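Local structure of transcriptional regulator, TetR family (Vibrio parahaemolyticus, 3HE0) at residues Q15-A20 with E60-N65; S27-L32 with N104-R109; K68-A73 with K129-V134; A76-D81 with R89-N94. The protein probably binds regulatory DNA as a dimeric TetR-family transcription factor that carries an N-terminal helix-turn-helix domain. One frame throughout, in Å; residues are numbered along the deposited sequence.

In the fold
Starting from the N terminus, helix 13-27 is met first: contact 1 closes a loop of about forty residues, which holds the predicted helix-turn-helix, by laying helix 55-74 across helix 13-27. Contact 2 opens at residues 27-32, inside that loop, and closes only at 104-109, so it crosses contact 1 and joins the DNA-binding part to helix 102-107. Further along helix 55-74, contact 3 opens after contact 1 has closed; it crosses contact 2 and brings in residues 129-134. Contact 4, a short closure between 76-81 and 89-94, is nested inside both contact 2 and contact 3. Contacts 3 and 4 touch through Gln133, whose NE2 probably hydrogen-bonds to Asp80.

Contact 1 of 4, residues Q15-A20 with E60-N65; sequences QILAAA and EEVRLN
Helix 13-27, first of the three helices of the DNA-binding domain of a TetR-type regulator, packs here on helix 55-74, the helix that follows that domain: Leu17 and Ala20 meet Glu61, Val62 and Asn65. The two short helical segments run almost perpendicular, with a signed crossing angle of -89° and axes 10.2 Å apart at closest approach. Leu17 carries most of the contact, and its fork reaches two successive turns of the other helix. Its chi1 of -80° sets CG beside the backbone N. Branch CD2 lies 3.8 Å from Val62 CG2 and 4.1 Å from Glu61 CB. The other branch, CD1, comes to Asn65 one turn on, 4.0 Å from its CB. The Leu17 and Val62 side chains pass alongside one another, running opposite ways. The same Val62 CG2 that touches Leu17 also meets Ala20 CB at 3.8 Å, so one methyl group is shared between two consecutive turns of helix 13-27.

The predicted helix-turn-helix, residues 33-52, lies in the chain between these helices, and Ala20 also touches Leu37 of helix 34-41 within it. Val62 reaches further along helix 13-27 to Ile24. Beside this apolar centre, the Glu61 carboxylate forms a salt bridge with Arg13, a residue of helix 13-27, which adds a charged link between the same two helices.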
loop_
_atom_site.group_PDB
_atom_site.type_symbol
_atom_site.label_atom_id
_atom_site.label_comp_id
_atom_site.label_asym_id
_atom_site.label_seq_id
_atom_site.Cartn_x
_atom_site.Cartn_y
_atom_site.Cartn_z
ATOM N N GLN A 15 -27.615 -0.358 -3.446
ATOM C CA GLN A 15 -27.527 0.345 -4.720
ATOM C C GLN A 15 -26.773 1.682 -4.574
ATOM O O GLN A 15 -25.888 2.027 -5.372
ATOM C CB GLN A 15 -28.935 0.571 -5.263
ATOM C CG GLN A 15 -28.991 1.201 -6.624
ATOM C CD GLN A 15 -30.422 1.289 -7.142
ATOM O OE1 GLN A 15 -31.120 0.282 -7.219
ATOM N NE2 GLN A 15 -30.851 2.487 -7.516
ATOM N N ILE A 16 -27.093 2.403 -3.515
ATOM C CA ILE A 16 -26.469 3.686 -3.257
ATOM C C ILE A 16 -25.011 3.488 -2.890
ATOM O O ILE A 16 -24.154 4.285 -3.306
ATOM C CB ILE A 16 -27.208 4.477 -2.094
ATOM C CG1 ILE A 16 -28.630 4.846 -2.518
ATOM C CG2 ILE A 16 -26.414 5.719 -1.702
ATOM C CD1 ILE A 16 -29.609 5.256 -1.312
ATOM N N LEU A 17 -24.741 2.471 -2.069
ATOM C CA LEU A 17 -23.360 2.165 -1.687
ATOM C C LEU A 17 -22.542 1.736 -2.898
ATOM O O LEU A 17 -21.387 2.119 -3.031
ATOM C CB LEU A 17 -23.285 1.079 -0.611
ATOM C CG LEU A 17 -23.540 1.525 0.825
ATOM C CD1 LEU A 17 -23.381 0.346 1.740
ATOM C CD2 LEU A 17 -22.655 2.690 1.282
ATOM N N ALA A 18 -23.167 0.960 -3.772
ATOM C CA ALA A 18 -22.531 0.531 -5.020
ATOM C C ALA A 18 -22.194 1.742 -5.887
ATOM O O ALA A 18 -21.069 1.874 -6.313
ATOM C CB ALA A 18 -23.416 -0.428 -5.781
ATOM N N ALA A 19 -23.153 2.650 -6.091
ATOM C CA ALA A 19 -22.885 3.883 -6.870
ATOM C C ALA A 19 -21.770 4.687 -6.213
ATOM O O ALA A 19 -20.834 5.140 -6.883
ATOM C CB ALA A 19 -24.136 4.738 -6.996
ATOM N N ALA A 20 -21.859 4.824 -4.889
ATOM C CA ALA A 20 -20.911 5.626 -4.131
ATOM C C ALA A 20 -19.523 5.073 -4.300
ATOM O O ALA A 20 -18.589 5.805 -4.588
ATOM C CB ALA A 20 -21.268 5.631 -2.650
ATOM N N GLU A 60 -18.269 6.755 5.852
ATOM C CA GLU A 60 -17.926 5.732 6.839
ATOM C C GLU A 60 -18.532 4.393 6.479
ATOM O O GLU A 60 -17.916 3.339 6.694
ATOM C CB GLU A 60 -18.392 6.153 8.240
ATOM C CG GLU A 60 -18.004 5.172 9.344
ATOM C CD GLU A 60 -16.459 4.949 9.466
ATOM O OE1 GLU A 60 -15.637 5.852 9.103
ATOM O OE2 GLU A 60 -16.075 3.836 9.915
ATOM N N GLU A 61 -19.750 4.437 5.944
ATOM C CA GLU A 61 -20.458 3.224 5.581
ATOM C C GLU A 61 -19.796 2.645 4.365
ATOM O O GLU A 61 -19.757 1.440 4.206
ATOM C CB GLU A 61 -21.939 3.499 5.266
ATOM C CG GLU A 61 -22.750 3.921 6.460
ATOM C CD GLU A 61 -22.646 2.888 7.567
ATOM O OE1 GLU A 61 -22.869 1.689 7.270
ATOM O OE2 GLU A 61 -22.280 3.252 8.716
ATOM N N VAL A 62 -19.290 3.494 3.493
ATOM C CA VAL A 62 -18.522 3.005 2.356
ATOM C C VAL A 62 -17.265 2.238 2.851
ATOM O O VAL A 62 -17.052 1.086 2.490
ATOM C CB VAL A 62 -18.176 4.157 1.357
ATOM C CG1 VAL A 62 -17.010 3.782 0.459
ATOM C CG2 VAL A 62 -19.409 4.507 0.516
ATOM N N ARG A 63 -16.479 2.858 3.724
ATOM C CA ARG A 63 -15.266 2.174 4.247
ATOM C C ARG A 63 -15.626 0.826 4.827
ATOM O O ARG A 63 -14.946 -0.169 4.556
ATOM C CB ARG A 63 -14.545 2.992 5.311
ATOM C CG ARG A 63 -14.018 4.330 4.812
ATOM C CD ARG A 63 -13.373 5.142 5.940
ATOM N NE ARG A 63 -13.209 6.537 5.517
ATOM C CZ ARG A 63 -13.988 7.560 5.889
ATOM N NH1 ARG A 63 -14.997 7.411 6.764
ATOM N NH2 ARG A 63 -13.739 8.768 5.390
ATOM N N LEU A 64 -16.700 0.777 5.621
ATOM C CA LEU A 64 -17.027 -0.477 6.310
ATOM C C LEU A 64 -17.482 -1.499 5.311
ATOM O O LEU A 64 -17.169 -2.696 5.459
ATOM C CB LEU A 64 -18.095 -0.299 7.399
ATOM C CG LEU A 64 -17.624 0.542 8.596
ATOM C CD1 LEU A 64 -18.747 0.820 9.602
ATOM C CD2 LEU A 64 -16.380 -0.105 9.254
ATOM N N ASN A 65 -18.222 -1.045 4.293
ATOM C CA ASN A 65 -18.744 -1.964 3.305
ATOM C C ASN A 65 -17.594 -2.542 2.425
ATOM O O ASN A 65 -17.580 -3.761 2.125
ATOM C CB ASN A 65 -19.825 -1.281 2.426
ATOM C CG ASN A 65 -20.334 -2.192 1.311
ATOM O OD1 ASN A 65 -20.979 -3.195 1.575
ATOM N ND2 ASN A 65 -20.062 -1.840 0.077
#

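Contact 2 of 4, residues S27-L32 with N104-R109; sequences SGFQGL and NAISNR. With SO4 (sulfate ion), chain D.
Phe29 and Arg109 meet where the loop after helix 13-27 approaches the end of helix 102-107, and the pair illustrates how apolar contacts, guanidinium-on-backbone packing and anion binding can share one small interface.

The apolar part belongs to the Phe29 ring. CZ lies 4.0 Å from Ile106 CG2, the two side chains crossing at about a right angle, and CE2 touches Arg109 CB, which sits at the ring edge, in its plane. At the edge too, CE2 comes within 3.6 Å of a carbonyl oxygen, Ile106 O.

A second kind of contact is flat against backbone. The Arg109 guanidinium lays one face over Gly28, whose CA is 3.4 Å from NH1. Gly28, with a positive phi of 74°, is where the chain leaves helix 13-27, and having no side chain it admits the planar group directly. The turn that follows, Phe29 to Leu32, is of type I.

Polar contacts run through a sulfate, probably from the crystallisation liquor. Arg109 NE makes a charge-assisted bond to its O3 at 2.9 Å, nearly straight (169°) and in the guanidinium plane. From the loop, the backbone amide Gln30 N donates to O2 at 3.2 Å. Arg109 NH1 of the second subunit binds the same anion, so the site lies at the dimer interface.

Among the neighbouring helices, Phe29 also packs on Ile24 of helix 13-27, and Ile106 reaches both Ala25 of that helix and Val66 of helix 55-74.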
loop_
_atom_site.group_PDB
_atom_site.type_symbol
_atom_site.label_atom_id
_atom_site.label_comp_id
_atom_site.label_asym_id
_atom_site.label_seq_id
_atom_site.Cartn_x
_atom_site.Cartn_y
_atom_site.Cartn_z
ATOM N N SER A 27 -12.933 8.631 -8.636
ATOM C CA SER A 27 -12.433 9.983 -8.379
ATOM C C SER A 27 -12.386 10.361 -6.877
ATOM O O SER A 27 -12.451 11.539 -6.518
ATOM C CB SER A 27 -13.222 10.998 -9.229
ATOM O OG SER A 27 -14.555 10.561 -9.474
ATOM N N GLY A 28 -12.258 9.351 -6.014
ATOM C CA GLY A 28 -11.964 9.554 -4.580
ATOM C C GLY A 28 -13.041 10.083 -3.626
ATOM O O GLY A 28 -14.083 10.614 -4.053
ATOM N N PHE A 29 -12.741 9.954 -2.326
ATOM C CA PHE A 29 -13.624 10.383 -1.218
ATOM C C PHE A 29 -14.050 11.864 -1.260
ATOM O O PHE A 29 -15.250 12.168 -1.238
ATOM C CB PHE A 29 -12.966 10.074 0.144
ATOM C CG PHE A 29 -12.922 8.603 0.486
ATOM C CD1 PHE A 29 -13.974 7.998 1.180
ATOM C CD2 PHE A 29 -11.838 7.818 0.132
ATOM C CE1 PHE A 29 -13.942 6.635 1.493
ATOM C CE2 PHE A 29 -11.808 6.447 0.452
ATOM C CZ PHE A 29 -12.862 5.865 1.126
ATOM N N GLN A 30 -13.082 12.774 -1.323
ATOM C CA GLN A 30 -13.370 14.229 -1.275
ATOM C C GLN A 30 -14.198 14.737 -2.475
ATOM O O GLN A 30 -14.915 15.742 -2.381
ATOM C CB GLN A 30 -12.060 15.042 -1.194
ATOM C CG GLN A 30 -11.253 14.857 0.090
ATOM C CD GLN A 30 -9.893 15.546 0.025
ATOM O OE1 GLN A 30 -9.806 16.763 -0.147
ATOM N NE2 GLN A 30 -8.827 14.766 0.164
ATOM N N GLY A 31 -14.071 14.045 -3.605
ATOM C CA GLY A 31 -14.771 14.434 -4.819
ATOM C C GLY A 31 -16.268 14.203 -4.777
ATOM O O GLY A 31 -17.002 14.858 -5.508
ATOM N N LEU A 32 -16.721 13.310 -3.898
ATOM C CA LEU A 32 -18.075 12.797 -3.955
ATOM C C LEU A 32 -19.131 13.878 -3.794
ATOM O O LEU A 32 -19.100 14.679 -2.859
ATOM C CB LEU A 32 -18.270 11.705 -2.905
ATOM C CG LEU A 32 -19.594 10.935 -2.973
ATOM C CD1 LEU A 32 -19.581 9.901 -4.068
ATOM C CD2 LEU A 32 -19.844 10.266 -1.673
ATOM N N ASN A 104 -9.705 -2.698 -4.067
ATOM C CA ASN A 104 -8.346 -2.216 -3.890
ATOM C C ASN A 104 -8.263 -0.716 -4.124
ATOM O O ASN A 104 -7.641 0.014 -3.334
ATOM C CB ASN A 104 -7.391 -2.937 -4.836
ATOM C CG ASN A 104 -6.897 -4.235 -4.275
ATOM O OD1 ASN A 104 -7.566 -4.870 -3.453
ATOM N ND2 ASN A 104 -5.719 -4.644 -4.703
ATOM N N ALA A 105 -8.895 -0.267 -5.208
ATOM C CA ALA A 105 -8.829 1.137 -5.591
ATOM C C ALA A 105 -9.301 2.057 -4.431
ATOM O O ALA A 105 -8.633 3.038 -4.059
ATOM C CB ALA A 105 -9.657 1.366 -6.866
ATOM N N ILE A 106 -10.426 1.688 -3.832
ATOM C CA ILE A 106 -11.060 2.496 -2.801
ATOM C C ILE A 106 -10.270 2.490 -1.501
ATOM O O ILE A 106 -10.073 3.541 -0.872
ATOM C CB ILE A 106 -12.490 1.990 -2.517
ATOM C CG1 ILE A 106 -13.373 2.221 -3.743
ATOM C CG2 ILE A 106 -13.096 2.707 -1.309
ATOM C CD1 ILE A 106 -14.569 1.293 -3.790
ATOM N N SER A 107 -9.836 1.302 -1.094
ATOM C CA SER A 107 -9.212 1.152 0.197
ATOM C C SER A 107 -7.780 1.671 0.176
ATOM O O SER A 107 -7.239 1.964 1.229
ATOM C CB SER A 107 -9.262 -0.295 0.667
ATOM O OG SER A 107 -8.461 -1.106 -0.154
ATOM N N ASN A 108 -7.172 1.808 -1.009
ATOM C CA ASN A 108 -5.864 2.472 -1.112
ATOM C C ASN A 108 -5.899 3.973 -0.816
ATOM O O ASN A 108 -4.896 4.641 -0.954
ATOM C CB ASN A 108 -5.229 2.251 -2.493
ATOM C CG ASN A 108 -4.343 1.005 -2.546
ATOM O OD1 ASN A 108 -4.677 -0.029 -1.963
ATOM N ND2 ASN A 108 -3.205 1.107 -3.252
ATOM N N ARG A 109 -7.043 4.497 -0.403
ATOM C CA ARG A 109 -7.165 5.905 -0.054
ATOM C C ARG A 109 -7.546 6.029 1.430
ATOM O O ARG A 109 -6.770 6.563 2.232
ATOM C CB ARG A 109 -8.211 6.563 -0.965
ATOM C CG ARG A 109 -8.256 5.948 -2.374
ATOM C CD ARG A 109 -9.401 6.474 -3.202
ATOM N NE ARG A 109 -9.155 7.830 -3.700
ATOM C CZ ARG A 109 -8.843 8.158 -4.959
ATOM N NH1 ARG A 109 -8.648 9.437 -5.273
ATOM N NH2 ARG A 109 -8.720 7.239 -5.915
HETATM S S SO4 D . -9.433 11.371 -1.732
HETATM O O1 SO4 D . -10.062 11.597 -0.436
HETATM O O2 SO4 D . -10.394 11.700 -2.780
HETATM O O3 SO4 D . -8.994 9.972 -1.807
HETATM O O4 SO4 D . -8.304 12.284 -1.889
#

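Contact 3 of 4, residues K68-A73 with K129-V134; sequences KRIASA and KMFAQV
Ala71, near the C-terminal end of helix 55-74, packs against Met130 and Phe131 at the break between helices 117-129 and 132-143. Helix 55-74 leads from the DNA-binding domain of the TetR fold into the all-helical C-terminal domain, and here it packs on that domain. Phe131 occupies the N-cap position of helix 132-143.

Its CG stands beside the backbone N (chi1 -67°), and the ring offers one face to the alanine. Ala71 CB sits over that face, 3.8 Å from the ring centroid and 16° from its normal, in a CH-pi contact displaced toward the rim. Ala71 CA also comes within 3.4 Å of Phe131 CE1.

Met130, a selenomethionine, stretches the other way. Beyond CG its chain is extended (chi2 170°), and SE comes to rest on the turn before Ala71, 3.5 Å from Lys68 N and 4.0 Å from Lys68 CB. Met130 CB meanwhile touches Ala71 CB at 3.7 Å, so Ala71 CB lies against both Met130 and Phe131. The Gln75 amide joins the two backbones, its NE2 donating to Ala71 O and to Met130 O. At the edge of the Phe131 ring, near its plane, Ile70 CG2 approaches CZ to 4.2 Å.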
loop_
_atom_site.group_PDB
_atom_site.type_symbol
_atom_site.label_atom_id
_atom_site.label_comp_id
_atom_site.label_asym_id
_atom_site.label_seq_id
_atom_site.Cartn_x
_atom_site.Cartn_y
_atom_site.Cartn_z
ATOM N N LYS A 68 -15.762 -5.111 4.317
ATOM C CA LYS A 68 -16.509 -6.367 4.446
ATOM C C LYS A 68 -16.356 -7.202 3.183
ATOM O O LYS A 68 -16.230 -8.427 3.224
ATOM C CB LYS A 68 -17.984 -6.084 4.753
ATOM C CG LYS A 68 -18.900 -7.352 4.856
ATOM C CD LYS A 68 -18.244 -8.521 5.678
ATOM C CE LYS A 68 -19.209 -9.166 6.706
ATOM N NZ LYS A 68 -20.547 -9.562 6.103
ATOM N N ARG A 69 -16.365 -6.538 2.042
ATOM C CA ARG A 69 -16.253 -7.240 0.784
ATOM C C ARG A 69 -14.850 -7.835 0.608
ATOM O O ARG A 69 -14.702 -8.986 0.202
ATOM C CB ARG A 69 -16.595 -6.284 -0.357
ATOM C CG ARG A 69 -18.076 -5.826 -0.339
ATOM C CD ARG A 69 -18.623 -5.818 -1.699
ATOM N NE ARG A 69 -18.330 -4.575 -2.385
ATOM C CZ ARG A 69 -17.942 -4.463 -3.653
ATOM N NH1 ARG A 69 -17.749 -3.249 -4.143
ATOM N NH2 ARG A 69 -17.708 -5.528 -4.426
ATOM N N ILE A 70 -13.837 -7.042 0.951
ATOM C CA ILE A 70 -12.460 -7.512 0.909
ATOM C C ILE A 70 -12.348 -8.766 1.792
ATOM O O ILE A 70 -11.907 -9.818 1.306
ATOM C CB ILE A 70 -11.480 -6.407 1.292
ATOM C CG1 ILE A 70 -11.477 -5.354 0.187
ATOM C CG2 ILE A 70 -10.046 -6.975 1.468
ATOM C CD1 ILE A 70 -10.797 -4.046 0.587
ATOM N N ALA A 71 -12.864 -8.696 3.017
ATOM C CA ALA A 71 -12.784 -9.840 3.945
ATOM C C ALA A 71 -13.411 -11.100 3.377
ATOM O O ALA A 71 -12.820 -12.193 3.476
ATOM C CB ALA A 71 -13.383 -9.502 5.310
ATOM N N SER A 72 -14.584 -10.981 2.750
ATOM C CA SER A 72 -15.157 -12.156 2.117
ATOM C C SER A 72 -14.416 -12.556 0.834
ATOM O O SER A 72 -14.338 -13.745 0.530
ATOM C CB SER A 72 -16.669 -12.025 1.875
ATOM O OG SER A 72 -17.029 -10.672 1.730
ATOM N N ALA A 73 -13.878 -11.609 0.070
ATOM C CA ALA A 73 -13.092 -12.009 -1.083
ATOM C C ALA A 73 -11.807 -12.792 -0.591
ATOM O O ALA A 73 -11.517 -13.918 -1.019
ATOM C CB ALA A 73 -12.737 -10.804 -1.899
ATOM N N LYS A 129 -12.489 -7.536 13.161
ATOM C CA LYS A 129 -13.492 -8.588 13.360
ATOM C C LYS A 129 -13.904 -9.354 12.081
ATOM O O LYS A 129 -14.235 -10.540 12.143
ATOM C CB LYS A 129 -14.737 -7.996 14.029
ATOM C CG LYS A 129 -14.476 -7.528 15.451
ATOM C CD LYS A 129 -15.720 -6.979 16.135
ATOM C CE LYS A 129 -15.377 -6.510 17.550
ATOM N NZ LYS A 129 -16.565 -6.446 18.441
HETATM N N MSE A 130 -13.859 -8.692 10.929
HETATM C CA MSE A 130 -14.256 -9.314 9.659
HETATM C C MSE A 130 -13.290 -10.382 9.114
HETATM O O MSE A 130 -13.661 -11.141 8.237
HETATM C CB MSE A 130 -14.444 -8.234 8.597
HETATM C CG MSE A 130 -15.423 -7.149 8.973
HETATM SE SE MSE A 130 -15.425 -5.623 7.745
HETATM C CE MSE A 130 -16.633 -4.422 8.726
ATOM N N PHE A 131 -12.061 -10.445 9.614
ATOM C CA PHE A 131 -11.053 -11.392 9.095
ATOM C C PHE A 131 -10.862 -12.595 10.023
ATOM O O PHE A 131 -9.739 -12.997 10.319
ATOM C CB PHE A 131 -9.724 -10.653 8.848
ATOM C CG PHE A 131 -9.808 -9.663 7.733
ATOM C CD1 PHE A 131 -9.602 -10.058 6.424
ATOM C CD2 PHE A 131 -10.167 -8.351 7.977
ATOM C CE1 PHE A 131 -9.734 -9.150 5.365
ATOM C CE2 PHE A 131 -10.303 -7.428 6.917
ATOM C CZ PHE A 131 -10.074 -7.841 5.614
ATOM N N ALA A 132 -11.978 -13.173 10.477
ATOM C CA ALA A 132 -11.940 -14.218 11.497
ATOM C C ALA A 132 -11.167 -15.461 11.053
ATOM O O ALA A 132 -10.447 -16.063 11.857
ATOM C CB ALA A 132 -13.387 -14.592 11.965
ATOM N N GLN A 133 -11.295 -15.843 9.780
ATOM C CA GLN A 133 -10.531 -16.983 9.274
ATOM C C GLN A 133 -9.030 -16.680 9.129
ATOM O O GLN A 133 -8.221 -17.590 9.229
ATOM C CB GLN A 133 -11.125 -17.541 7.975
ATOM C CG GLN A 133 -12.428 -18.332 8.177
ATOM C CD GLN A 133 -12.829 -19.087 6.923
ATOM O OE1 GLN A 133 -12.996 -18.492 5.855
ATOM N NE2 GLN A 133 -12.972 -20.402 7.039
ATOM N N VAL A 134 -8.633 -15.419 8.961
ATOM C CA VAL A 134 -7.175 -15.114 8.892
ATOM C C VAL A 134 -6.585 -15.314 10.291
ATOM O O VAL A 134 -5.516 -15.914 10.477
ATOM C CB VAL A 134 -6.888 -13.677 8.392
ATOM C CG1 VAL A 134 -5.382 -13.373 8.401
ATOM C CG2 VAL A 134 -7.461 -13.493 7.003
#

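Contact 4 of 4, residues A76-D81 with R89-N94; sequences AGVNDD and RTMWLN
Val78 overlaps the far end of Met91, a selenomethionine, with both methyl groups on its CE. The closer pair, Val78 CG2 and Met91 CE, is 3.5 Å apart, a close approach for two methyl carbons, and CG1 follows at 3.6 Å. The Met91 chain is extended beyond CG, with chi2 (175°) placing SE anti to CB, and the two side chains cross at about a right angle. Val78 CG2 also meets Met91 CG at 3.6 Å.

The loop joining helices 55-74 and 84-97 is thus laid against helix 84-97. Thr90 turns its methyl to that loop: CG2 lies 3.6 Å from Ala76 O and 4.1 Å from Val78 CG2, while OG1 hydrogen-bonds to Glu86 O within its own helix.

One turn on, Asn94 adds the polar contact. Its ND2 donates to Ala76 O at 2.8 Å (152° at the hydrogen), in the carbonyl plane and on a lone pair, with the acceptor close to the amide plane. The same nitrogen donates to O of Val74, the last residue of helix 55-74. Two carbonyls around the helix end are therefore held by one side-chain amide, which should fix the amide's rotation as well as the path of the chain leaving the helix.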
loop_
_atom_site.group_PDB
_atom_site.type_symbol
_atom_site.label_atom_id
_atom_site.label_comp_id
_atom_site.label_asym_id
_atom_site.label_seq_id
_atom_site.Cartn_x
_atom_site.Cartn_y
_atom_site.Cartn_z
ATOM N N ALA A 76 -12.617 -16.346 0.554
ATOM C CA ALA A 76 -13.482 -17.147 -0.301
ATOM C C ALA A 76 -12.845 -18.506 -0.557
ATOM O O ALA A 76 -11.659 -18.596 -0.861
ATOM C CB ALA A 76 -13.773 -16.415 -1.629
ATOM N N GLY A 77 -13.629 -19.558 -0.390
ATOM C CA GLY A 77 -13.160 -20.907 -0.597
ATOM C C GLY A 77 -12.336 -21.487 0.529
ATOM O O GLY A 77 -11.863 -22.611 0.425
ATOM N N VAL A 78 -12.123 -20.742 1.605
ATOM C CA VAL A 78 -11.365 -21.304 2.715
ATOM C C VAL A 78 -12.300 -22.128 3.581
ATOM O O VAL A 78 -13.384 -21.676 3.910
ATOM C CB VAL A 78 -10.734 -20.219 3.581
ATOM C CG1 VAL A 78 -10.002 -20.837 4.752
ATOM C CG2 VAL A 78 -9.808 -19.378 2.745
ATOM N N ASN A 79 -11.903 -23.335 3.952
ATOM C CA ASN A 79 -12.525 -23.938 5.124
ATOM C C ASN A 79 -11.490 -24.437 6.095
ATOM O O ASN A 79 -10.385 -24.868 5.708
ATOM C CB ASN A 79 -13.575 -25.003 4.775
ATOM C CG ASN A 79 -12.976 -26.297 4.324
ATOM O OD1 ASN A 79 -12.138 -26.880 5.006
ATOM N ND2 ASN A 79 -13.441 -26.792 3.180
ATOM N N ASP A 80 -11.854 -24.375 7.371
ATOM C CA ASP A 80 -10.906 -24.637 8.442
ATOM C C ASP A 80 -10.534 -26.111 8.532
ATOM O O ASP A 80 -9.627 -26.452 9.283
ATOM C CB ASP A 80 -11.433 -24.089 9.772
ATOM C CG ASP A 80 -11.766 -22.587 9.696
ATOM O OD1 ASP A 80 -11.357 -21.903 8.721
ATOM O OD2 ASP A 80 -12.451 -22.088 10.613
ATOM N N ASP A 81 -11.210 -26.968 7.756
ATOM C CA ASP A 81 -10.776 -28.358 7.567
ATOM C C ASP A 81 -9.495 -28.519 6.754
ATOM O O ASP A 81 -8.741 -29.460 6.991
ATOM C CB ASP A 81 -11.872 -29.182 6.898
ATOM C CG ASP A 81 -13.105 -29.322 7.765
ATOM O OD1 ASP A 81 -13.313 -28.463 8.659
ATOM O OD2 ASP A 81 -13.862 -30.294 7.549
ATOM N N ARG A 89 -2.388 -20.623 1.104
ATOM C CA ARG A 89 -2.267 -20.457 -0.338
ATOM C C ARG A 89 -3.548 -19.912 -0.936
ATOM O O ARG A 89 -3.502 -19.075 -1.847
ATOM C CB ARG A 89 -1.896 -21.787 -1.025
ATOM C CG ARG A 89 -1.692 -21.687 -2.559
ATOM C CD ARG A 89 -1.291 -23.023 -3.229
ATOM N NE ARG A 89 0.105 -23.320 -2.957
ATOM C CZ ARG A 89 0.549 -24.123 -1.989
ATOM N NH1 ARG A 89 1.858 -24.302 -1.841
ATOM N NH2 ARG A 89 -0.301 -24.757 -1.169
ATOM N N THR A 90 -4.695 -20.398 -0.465
ATOM C CA THR A 90 -5.956 -19.958 -1.020
ATOM C C THR A 90 -6.127 -18.447 -0.834
ATOM O O THR A 90 -6.393 -17.715 -1.784
ATOM C CB THR A 90 -7.167 -20.719 -0.387
ATOM O OG1 THR A 90 -6.977 -22.126 -0.541
ATOM C CG2 THR A 90 -8.478 -20.341 -1.049
HETATM N N MSE A 91 -5.975 -17.992 0.402
HETATM C CA MSE A 91 -6.156 -16.590 0.729
HETATM C C MSE A 91 -5.117 -15.742 0.006
HETATM O O MSE A 91 -5.434 -14.663 -0.483
HETATM C CB MSE A 91 -6.047 -16.370 2.239
HETATM C CG MSE A 91 -7.226 -16.938 2.994
HETATM SE SE MSE A 91 -6.974 -16.789 4.917
HETATM C CE MSE A 91 -8.699 -17.507 5.481
ATOM N N TRP A 92 -3.886 -16.238 -0.071
ATOM C CA TRP A 92 -2.804 -15.495 -0.733
ATOM C C TRP A 92 -3.220 -15.244 -2.177
ATOM O O TRP A 92 -3.091 -14.143 -2.680
ATOM C CB TRP A 92 -1.499 -16.297 -0.665
ATOM C CG TRP A 92 -0.269 -15.531 -0.944
ATOM C CD1 TRP A 92 0.678 -15.118 -0.035
ATOM C CD2 TRP A 92 0.191 -15.090 -2.223
ATOM N NE1 TRP A 92 1.689 -14.445 -0.680
ATOM C CE2 TRP A 92 1.409 -14.423 -2.024
ATOM C CE3 TRP A 92 -0.303 -15.213 -3.522
ATOM C CZ2 TRP A 92 2.112 -13.857 -3.067
ATOM C CZ3 TRP A 92 0.411 -14.657 -4.551
ATOM C CH2 TRP A 92 1.604 -13.988 -4.317
ATOM N N LEU A 93 -3.740 -16.274 -2.834
ATOM C CA LEU A 93 -4.160 -16.178 -4.242
ATOM C C LEU A 93 -5.435 -15.359 -4.411
ATOM O O LEU A 93 -5.597 -14.640 -5.396
ATOM C CB LEU A 93 -4.352 -17.566 -4.859
ATOM C CG LEU A 93 -3.052 -18.280 -5.237
ATOM C CD1 LEU A 93 -3.339 -19.708 -5.723
ATOM C CD2 LEU A 93 -2.277 -17.507 -6.307
ATOM N N ASN A 94 -6.349 -15.447 -3.456
ATOM C CA ASN A 94 -7.489 -14.520 -3.467
ATOM C C ASN A 94 -6.985 -13.069 -3.401
ATOM O O ASN A 94 -7.528 -12.170 -4.055
ATOM C CB ASN A 94 -8.455 -14.786 -2.293
ATOM C CG ASN A 94 -9.220 -16.102 -2.428
ATOM O OD1 ASN A 94 -9.383 -16.611 -3.518
ATOM N ND2 ASN A 94 -9.696 -16.652 -1.300
#